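Local coordinates for protein antitoxin VapB2 (Rickettsia felis, PDB 3ZVK) that neutralises the cognate toxin VapC2 as the antitoxin of a type II toxin-antitoxin pair and binds DNA, at residues M1-K5 with P18-R22. Sequence-based numbering, arbitrary orientation.
With nucleotides of chain J.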
ATOM      1  N   MET F   1      -6.567  24.620   6.390  1.00 73.63           N
ATOM      2  CA  MET F   1      -5.532  25.658   6.393  1.00 73.51           C
ATOM      3  C   MET F   1      -4.442  25.290   5.385  1.00 72.61           C
ATOM      4  O   MET F   1      -3.523  26.080   5.162  1.00 72.10           O
ATOM      5  CB  MET F   1      -5.017  25.948   7.846  1.00 77.80           C
ATOM      6  CG  MET F   1      -3.853  26.993   8.007  1.00 83.19           C
ATOM      7  SD  MET F   1      -3.941  28.631   7.167  1.00 88.55           S
ATOM      8  CE  MET F   1      -3.625  29.701   8.566  1.00 86.41           C
ATOM      9  N   ASN F   2      -4.597  24.132   4.696  1.00 65.36           N
ATOM     10  CA  ASN F   2      -3.601  23.689   3.725  1.00 62.67           C
ATOM     11  C   ASN F   2      -3.430  24.527   2.436  1.00 63.68           C
ATOM     12  O   ASN F   2      -4.402  25.000   1.851  1.00 62.83           O
ATOM     13  CB  ASN F   2      -3.693  22.216   3.470  1.00 61.15           C
ATOM     14  CG  ASN F   2      -2.345  21.558   3.402  1.00 73.70           C
ATOM     15  OD1 ASN F   2      -2.050  20.818   2.468  1.00 75.33           O
ATOM     16  ND2 ASN F   2      -1.499  21.787   4.396  1.00 53.34           N
ATOM     17  N   LYS F   3      -2.157  24.735   2.046  1.00 58.24           N
ATOM     18  CA  LYS F   3      -1.709  25.530   0.904  1.00 55.71           C
ATOM     19  C   LYS F   3      -0.918  24.709  -0.113  1.00 53.65           C
ATOM     20  O   LYS F   3      -0.132  23.816   0.231  1.00 52.54           O
ATOM     21  CB  LYS F   3      -0.811  26.707   1.355  1.00 58.79           C
ATOM     22  CG  LYS F   3      -1.425  27.669   2.345  1.00 74.29           C
ATOM     23  CD  LYS F   3      -0.412  28.745   2.770  1.00 82.78           C
ATOM     24  CE  LYS F   3      -0.277  28.982   4.274  1.00 93.86           C
ATOM     25  NZ  LYS F   3      -1.571  29.319   4.947  1.00 99.60           N
ATOM     26  N   ALA F   4      -1.059  25.099  -1.377  1.00 46.72           N
ATOM     27  CA  ALA F   4      -0.348  24.513  -2.488  1.00 44.57           C
ATOM     28  C   ALA F   4       0.075  25.643  -3.407  1.00 50.36           C
ATOM     29  O   ALA F   4      -0.707  26.574  -3.641  1.00 50.22           O
ATOM     30  CB  ALA F   4      -1.240  23.543  -3.230  1.00 44.31           C
ATOM     31  N   LYS F   5       1.317  25.554  -3.923  1.00 46.55           N
ATOM     32  CA  LYS F   5       1.879  26.554  -4.816  1.00 47.26           C
ATOM     33  C   LYS F   5       1.513  26.324  -6.278  1.00 51.00           C
ATOM     34  O   LYS F   5       1.398  25.181  -6.736  1.00 50.01           O
ATOM     35  CB  LYS F   5       3.389  26.698  -4.625  1.00 49.52           C
ATOM     36  CG  LYS F   5       3.743  27.396  -3.320  1.00 55.67           C
ATOM     37  CD  LYS F   5       5.249  27.655  -3.198  1.00 65.19           C
ATOM     38  CE  LYS F   5       5.771  27.826  -1.782  1.00 66.83           C
ATOM     39  NZ  LYS F   5       5.027  28.833  -0.981  1.00 81.80           N
ATOM     40  N   PRO F  18       0.374  18.923  -1.927  1.00 40.85           N
ATOM     41  CA  PRO F  18       1.030  18.419  -0.699  1.00 38.54           C
ATOM     42  C   PRO F  18       0.901  16.882  -0.661  1.00 42.99           C
ATOM     43  O   PRO F  18      -0.073  16.351  -1.212  1.00 39.33           O
ATOM     44  CB  PRO F  18       0.238  19.092   0.428  1.00 40.26           C
ATOM     45  CG  PRO F  18      -0.471  20.279  -0.244  1.00 45.66           C
ATOM     46  CD  PRO F  18      -0.804  19.762  -1.605  1.00 40.99           C
ATOM     47  N   LYS F  19       1.904  16.164  -0.058  1.00 41.23           N
ATOM     48  CA  LYS F  19       1.948  14.701   0.059  1.00 39.60           C
ATOM     49  C   LYS F  19       0.646  14.049   0.531  1.00 45.32           C
ATOM     50  O   LYS F  19       0.229  13.042  -0.046  1.00 46.28           O
ATOM     51  CB  LYS F  19       3.186  14.200   0.833  1.00 41.47           C
ATOM     52  CG  LYS F  19       3.320  14.615   2.292  1.00 58.50           C
ATOM     53  CD  LYS F  19       4.674  14.213   2.834  1.00 68.34           C
ATOM     54  CE  LYS F  19       4.814  14.566   4.291  1.00 76.08           C
ATOM     55  NZ  LYS F  19       4.512  13.398   5.152  1.00 87.19           N
ATOM     56  N   GLU F  20      -0.046  14.646   1.503  1.00 43.36           N
ATOM     57  CA  GLU F  20      -1.321  14.112   2.013  1.00 44.27           C
ATOM     58  C   GLU F  20      -2.443  14.089   0.967  1.00 50.91           C
ATOM     59  O   GLU F  20      -3.367  13.285   1.097  1.00 53.55           O
ATOM     60  CB  GLU F  20      -1.767  14.807   3.324  1.00 45.98           C
ATOM     61  CG  GLU F  20      -2.127  16.279   3.212  1.00 53.71           C
ATOM     62  CD  GLU F  20      -1.050  17.260   3.627  1.00 75.67           C
ATOM     63  OE1 GLU F  20       0.154  16.961   3.434  1.00 61.65           O
ATOM     64  OE2 GLU F  20      -1.418  18.335   4.157  1.00 78.20           O
ATOM     65  N   PHE F  21      -2.349  14.938  -0.078  1.00 45.95           N
ATOM     66  CA  PHE F  21      -3.360  15.019  -1.130  1.00 44.88           C
ATOM     67  C   PHE F  21      -2.956  14.365  -2.460  1.00 50.24           C
ATOM     68  O   PHE F  21      -3.578  14.627  -3.507  1.00 51.80           O
ATOM     69  CB  PHE F  21      -3.822  16.470  -1.315  1.00 46.00           C
ATOM     70  CG  PHE F  21      -4.401  17.066  -0.059  1.00 47.83           C
ATOM     71  CD1 PHE F  21      -5.554  16.536   0.518  1.00 50.70           C
ATOM     72  CD2 PHE F  21      -3.792  18.144   0.558  1.00 49.92           C
ATOM     73  CE1 PHE F  21      -6.098  17.101   1.669  1.00 52.05           C
ATOM     74  CE2 PHE F  21      -4.350  18.719   1.704  1.00 52.62           C
ATOM     75  CZ  PHE F  21      -5.498  18.196   2.247  1.00 51.02           C
ATOM     76  N   ARG F  22      -1.944  13.496  -2.415  1.00 45.05           N
ATOM     77  CA  ARG F  22      -1.474  12.784  -3.593  1.00 45.20           C
ATOM     78  C   ARG F  22      -2.533  11.823  -4.106  1.00 50.89           C
ATOM     79  O   ARG F  22      -3.275  11.214  -3.319  1.00 47.73           O
ATOM     80  CB  ARG F  22      -0.182  12.014  -3.304  1.00 44.24           C
ATOM     81  CG  ARG F  22       1.052  12.893  -3.316  1.00 51.59           C
ATOM     82  CD  ARG F  22       2.256  12.078  -2.879  1.00 44.60           C
ATOM     83  NE  ARG F  22       3.485  12.852  -2.968  1.00 45.11           N
ATOM     84  CZ  ARG F  22       4.651  12.447  -2.485  1.00 59.88           C
ATOM     85  NH1 ARG F  22       4.748  11.282  -1.857  1.00 49.55           N
ATOM     86  NH2 ARG F  22       5.727  13.209  -2.611  1.00 47.00           N
TER
ATOM     87  P    DA J  18       5.491  17.339  -0.611  1.00 47.99           P
ATOM     88  OP1  DA J  18       4.298  17.689   0.172  1.00 47.23           O
ATOM     89  OP2  DA J  18       5.343  16.772  -1.975  1.00 51.25           O
ATOM     90  O5'  DA J  18       6.417  18.607  -0.785  1.00 47.42           O
ATOM     91  C5'  DA J  18       6.822  19.497   0.230  1.00 46.46           C
ATOM     92  C4'  DA J  18       7.722  20.549  -0.411  1.00 47.42           C
ATOM     93  O4'  DA J  18       8.929  19.909  -0.917  1.00 45.18           O
ATOM     94  C3'  DA J  18       7.108  21.327  -1.584  1.00 49.64           C
ATOM     95  O3'  DA J  18       6.958  22.653  -1.154  1.00 51.97           O
ATOM     96  C2'  DA J  18       8.092  21.127  -2.751  1.00 49.02           C
ATOM     97  C1'  DA J  18       9.346  20.653  -2.035  1.00 46.40           C
ATOM     98  N9   DA J  18      10.272  19.826  -2.804  1.00 45.37           N
ATOM     99  C8   DA J  18      10.050  18.555  -3.273  1.00 44.02           C
ATOM    100  N7   DA J  18      11.065  18.038  -3.900  1.00 43.46           N
ATOM    101  C5   DA J  18      12.045  19.022  -3.825  1.00 44.07           C
ATOM    102  C6   DA J  18      13.400  19.060  -4.263  1.00 43.24           C
ATOM    103  N6   DA J  18      13.977  18.069  -4.950  1.00 42.76           N
ATOM    104  N1   DA J  18      14.111  20.184  -4.005  1.00 44.73           N
ATOM    105  C2   DA J  18      13.519  21.217  -3.346  1.00 46.10           C
ATOM    106  N3   DA J  18      12.258  21.297  -2.871  1.00 45.16           N
ATOM    107  C4   DA J  18      11.569  20.153  -3.151  1.00 44.87           C
ATOM    108  P    DA J  17       8.752  11.377  -1.018  1.00 48.20           P
ATOM    109  OP1  DA J  17       7.390  10.870  -0.660  1.00 48.48           O
ATOM    110  OP2  DA J  17       9.253  11.186  -2.389  1.00 50.13           O
ATOM    111  O5'  DA J  17       8.832  12.921  -0.604  1.00 46.83           O
ATOM    112  C5'  DA J  17       8.152  13.319   0.630  1.00 45.48           C
ATOM    113  C4'  DA J  17       8.112  14.830   0.803  1.00 45.29           C
ATOM    114  O4'  DA J  17       9.457  15.368   0.766  1.00 44.41           O
ATOM    115  C3'  DA J  17       7.372  15.502  -0.344  1.00 46.95           C
ATOM    116  O3'  DA J  17       6.411  16.359   0.239  1.00 46.00           O
ATOM    117  C2'  DA J  17       8.476  16.119  -1.225  1.00 47.92           C
ATOM    118  C1'  DA J  17       9.618  16.352  -0.238  1.00 46.31           C
ATOM    119  N9   DA J  17      10.984  16.212  -0.773  1.00 46.20           N
ATOM    120  C8   DA J  17      11.543  15.059  -1.254  1.00 44.92           C
ATOM    121  N7   DA J  17      12.783  15.191  -1.652  1.00 45.46           N
ATOM    122  C5   DA J  17      13.100  16.498  -1.323  1.00 45.95           C
ATOM    123  C6   DA J  17      14.286  17.250  -1.453  1.00 46.88           C
ATOM    124  N6   DA J  17      15.414  16.739  -1.952  1.00 46.70           N
ATOM    125  N1   DA J  17      14.261  18.561  -1.083  1.00 48.58           N
ATOM    126  C2   DA J  17      13.140  19.082  -0.563  1.00 48.12           C
ATOM    127  N3   DA J  17      11.971  18.447  -0.382  1.00 48.08           N
ATOM    128  C4   DA J  17      12.005  17.152  -0.788  1.00 46.49           C
ATOM    129  P    DT J  19       6.467  23.938  -1.972  1.00 58.13           P
ATOM    130  OP1  DT J  19       6.004  24.859  -0.914  1.00 61.23           O
ATOM    131  OP2  DT J  19       5.515  23.558  -3.053  1.00 59.82           O
ATOM    132  O5'  DT J  19       7.767  24.602  -2.622  1.00 59.25           O
ATOM    133  C5'  DT J  19       8.885  25.020  -1.828  1.00 58.83           C
ATOM    134  C4'  DT J  19      10.033  25.554  -2.671  1.00 59.99           C
ATOM    135  O4'  DT J  19      10.790  24.474  -3.269  1.00 58.77           O
ATOM    136  C3'  DT J  19       9.629  26.473  -3.815  1.00 62.98           C
ATOM    137  O3'  DT J  19      10.334  27.687  -3.702  1.00 65.55           O
ATOM    138  C2'  DT J  19       9.993  25.724  -5.094  1.00 63.44           C
ATOM    139  C1'  DT J  19      11.122  24.839  -4.602  1.00 61.45           C
ATOM    140  N1   DT J  19      11.393  23.605  -5.382  1.00 61.68           N
ATOM    141  C2   DT J  19      12.692  23.385  -5.821  1.00 63.45           C
ATOM    142  O2   DT J  19      13.617  24.190  -5.702  1.00 65.85           O
ATOM    143  N3   DT J  19      12.874  22.160  -6.440  1.00 61.98           N
ATOM    144  C4   DT J  19      11.936  21.159  -6.644  1.00 60.13           C
ATOM    145  O4   DT J  19      12.267  20.165  -7.278  1.00 59.88           O
ATOM    146  C5   DT J  19      10.610  21.439  -6.149  1.00 59.44           C
ATOM    147  C7   DT J  19       9.515  20.434  -6.328  1.00 57.84           C
ATOM    148  C6   DT J  19      10.404  22.633  -5.555  1.00 60.75           C
TER
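N2 reaches across to P18, E20 and F21, joining the start of an AbrB/MazE-type swapped-hairpin fold to the turn that leaves its first hairpin, strands 3-9 and 12-17. Its short polar side chain suits this surface site: the amide meets P18 and E20, while CB lies 4.0 Å from F21 CE2. The aromatic ring receives N2 edge-on, with N2 CG in the ring plane and the amide plane turned 56° to it. E20 brings its carboxylate in from the opposite direction, OE2 standing 3.4 Å from N2 CG; a bend at chi2 (-99°) swings it there, and E20 CG lies over one face of the F21 ring.

P18 presents CG and CD of its saturated, puckered pyrrolidine ring to the strand: CG is 3.6 Å from K3 O and CD 4.1 Å from A4 CB, where a methyl is small enough for the buried site. A4 and K5 also pair with an antiparallel strand of the second subunit, whose V30 packs on N2 and F21.

Proline also opens a 3-10 turn, in which F21 N donates to P18 O. The turn presents K19 and R22 to the DNA backbone, cationic side chains suited to phosphates. R22 NH1 bonds OP1 of DA17 of chain J, and K19 N donates to OP1 of DA18 of chain J at 2.8 Å, with an N-H...O angle of 152°.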